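PDB 4UUR: putative hemoglobin-like oxygen-binding protein from Pseudoalteromonas haloplanktis, which is a cold-adapted group II truncated hemoglobin that binds heme and probably carries or binds oxygen in an Antarctic marine bacterium. Local coordinates for residues A38-D43 with D118-N123. Sequence-based numbering, arbitrary orientation.
Sequences ANRFYD and DLEVDN
Arg-40 and Glu-120 form a salt bridge in which a single carboxylate oxygen takes both donors. The guanidinium presents its NE side: Arg-40 NE reaches Glu-120 OE2 at 2.9 Å, and Arg-40 NH2 meets the same OE2, also at 2.9 Å. Sharing one acceptor leaves both bonds clearly bent. OE2 lies almost in the guanidinium plane; it receives NE through its anti lone pair, while NH2 arrives nearly along the C-O axis. With both nitrogens on OE2 this is a side-on, single-oxygen grip, not the flat two-oxygen pairing; the two planes stand 39° apart, and OE1 has no part in it. Bends at chi2 (80°) and chi3 (73°) turn the NE side of the group, with NE and NH2, toward Glu-120. Over one face of the guanidinium, off centre, sits Leu-119 CD1, 4.2 Å from Arg-40 NH1. Asn-39 OD1 hydrogen-bonds Arg-66 of helix 63-76, and Asp-43 OD1 forms a salt bridge with the same residue; Asp-118 OD1 pairs with Lys-131 of helix 124-141. The bridge lies at the protein surface, away from the heme, and ties helix 31-45 to the C-terminal end of helix 103-120. On the buried side of helix 31-45, one residue on, Phe-41 packs on Cys-112, Met-113 and Thr-116 of helix 103-120, and beyond Val-121 the chain turns into helix 124-141, whose start Asn-123 caps.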
loop_
_atom_site.group_PDB
_atom_site.type_symbol
_atom_site.label_atom_id
_atom_site.label_comp_id
_atom_site.label_asym_id
_atom_site.label_seq_id
_atom_site.Cartn_x
_atom_site.Cartn_y
_atom_site.Cartn_z
ATOM N N ALA A 38 0.403 -5.162 4.682
ATOM C CA ALA A 38 -0.450 -5.406 3.548
ATOM C C ALA A 38 -1.821 -5.851 4.043
ATOM O O ALA A 38 -2.867 -5.370 3.585
ATOM C CB ALA A 38 0.182 -6.483 2.665
ATOM N N ASN A 39 -1.819 -6.770 5.002
ATOM C CA ASN A 39 -3.042 -7.295 5.499
ATOM C C ASN A 39 -3.825 -6.348 6.332
ATOM O O ASN A 39 -5.020 -6.344 6.212
ATOM C CB ASN A 39 -2.856 -8.630 6.215
ATOM C CG ASN A 39 -2.712 -9.767 5.232
ATOM O OD1 ASN A 39 -3.547 -9.975 4.364
ATOM N ND2 ASN A 39 -1.617 -10.437 5.302
ATOM N N ARG A 40 -3.172 -5.596 7.192
ATOM C CA ARG A 40 -3.826 -4.577 8.019
ATOM C C ARG A 40 -4.468 -3.495 7.139
ATOM O O ARG A 40 -5.578 -3.042 7.415
ATOM C CB ARG A 40 -2.789 -3.907 8.886
ATOM C CG ARG A 40 -3.283 -2.703 9.706
ATOM C CD ARG A 40 -4.015 -3.114 10.953
ATOM N NE ARG A 40 -3.061 -3.618 11.928
ATOM C CZ ARG A 40 -3.377 -4.071 13.136
ATOM N NH1 ARG A 40 -4.631 -4.131 13.573
ATOM N NH2 ARG A 40 -2.417 -4.453 13.930
ATOM N N PHE A 41 -3.756 -3.087 6.091
ATOM C CA PHE A 41 -4.237 -2.096 5.124
ATOM C C PHE A 41 -5.605 -2.487 4.562
ATOM O O PHE A 41 -6.541 -1.705 4.618
ATOM C CB PHE A 41 -3.210 -1.939 3.969
ATOM C CG PHE A 41 -3.628 -0.962 2.907
ATOM C CD1 PHE A 41 -3.758 0.388 3.187
ATOM C CD2 PHE A 41 -3.940 -1.390 1.650
ATOM C CE1 PHE A 41 -4.173 1.275 2.219
ATOM C CE2 PHE A 41 -4.321 -0.504 0.673
ATOM C CZ PHE A 41 -4.419 0.832 0.952
ATOM N N TYR A 42 -5.712 -3.704 4.038
ATOM C CA TYR A 42 -6.958 -4.179 3.446
ATOM C C TYR A 42 -7.988 -4.490 4.520
ATOM O O TYR A 42 -9.189 -4.339 4.308
ATOM C CB TYR A 42 -6.651 -5.413 2.561
ATOM C CG TYR A 42 -5.929 -5.000 1.267
ATOM C CD1 TYR A 42 -6.558 -4.166 0.346
ATOM C CD2 TYR A 42 -4.642 -5.390 1.006
ATOM C CE1 TYR A 42 -5.905 -3.712 -0.799
ATOM C CE2 TYR A 42 -3.983 -4.993 -0.159
ATOM C CZ TYR A 42 -4.622 -4.137 -1.069
ATOM O OH TYR A 42 -3.998 -3.693 -2.225
ATOM N N ASP A 43 -7.531 -4.920 5.685
ATOM C CA ASP A 43 -8.447 -5.196 6.772
ATOM C C ASP A 43 -9.237 -3.965 7.161
ATOM O O ASP A 43 -10.447 -4.032 7.396
ATOM C CB ASP A 43 -7.665 -5.732 7.951
ATOM C CG ASP A 43 -7.433 -7.257 7.852
ATOM O OD1 ASP A 43 -7.957 -7.904 6.909
ATOM O OD2 ASP A 43 -6.762 -7.787 8.746
ATOM N N ASP A 118 0.699 3.773 11.626
ATOM C CA ASP A 118 0.599 4.004 13.075
ATOM C C ASP A 118 0.576 2.696 13.874
ATOM O O ASP A 118 1.234 2.578 14.916
ATOM C CB ASP A 118 -0.652 4.847 13.451
ATOM C CG ASP A 118 -0.492 6.304 13.089
ATOM O OD1 ASP A 118 0.613 6.667 12.645
ATOM O OD2 ASP A 118 -1.473 7.081 13.179
ATOM N N LEU A 119 -0.186 1.714 13.424
ATOM C CA LEU A 119 -0.243 0.499 14.227
ATOM C C LEU A 119 0.955 -0.429 13.989
ATOM O O LEU A 119 1.289 -1.216 14.851
ATOM C CB LEU A 119 -1.550 -0.242 13.997
ATOM C CG LEU A 119 -2.775 0.360 14.666
ATOM C CD1 LEU A 119 -4.022 -0.000 13.907
ATOM C CD2 LEU A 119 -2.887 -0.074 16.092
ATOM N N GLU A 120 1.621 -0.347 12.850
ATOM C CA GLU A 120 2.594 -1.431 12.486
ATOM C C GLU A 120 4.017 -1.008 12.659
ATOM O O GLU A 120 4.898 -1.844 12.752
ATOM C CB GLU A 120 2.393 -1.950 11.034
ATOM C CG GLU A 120 1.055 -2.652 10.800
ATOM C CD GLU A 120 0.909 -3.967 11.595
ATOM O OE1 GLU A 120 1.921 -4.694 11.772
ATOM O OE2 GLU A 120 -0.216 -4.303 12.039
ATOM N N VAL A 121 4.263 0.294 12.652
ATOM C CA VAL A 121 5.627 0.790 12.668
ATOM C C VAL A 121 5.890 1.503 13.994
ATOM O O VAL A 121 5.382 2.615 14.240
ATOM C CB VAL A 121 5.906 1.724 11.496
ATOM C CG1 VAL A 121 7.419 1.993 11.366
ATOM C CG2 VAL A 121 5.361 1.151 10.195
ATOM N N ASP A 122 6.682 0.864 14.835
ATOM C CA ASP A 122 6.949 1.404 16.160
ATOM C C ASP A 122 8.069 2.464 16.172
ATOM O O ASP A 122 7.987 3.388 16.981
ATOM C CB ASP A 122 7.136 0.313 17.213
ATOM C CG ASP A 122 8.296 -0.592 16.930
ATOM O OD1 ASP A 122 9.331 -0.107 16.433
ATOM O OD2 ASP A 122 8.170 -1.799 17.235
ATOM N N ASN A 123 9.054 2.368 15.273
ATOM C CA ASN A 123 10.020 3.455 15.031
ATOM C C ASN A 123 9.347 4.734 14.519
ATOM O O ASN A 123 8.833 4.728 13.405
ATOM C CB ASN A 123 10.996 2.987 13.962
ATOM C CG ASN A 123 12.173 3.909 13.790
ATOM O OD1 ASN A 123 12.046 5.111 13.800
ATOM N ND2 ASN A 123 13.332 3.325 13.627
#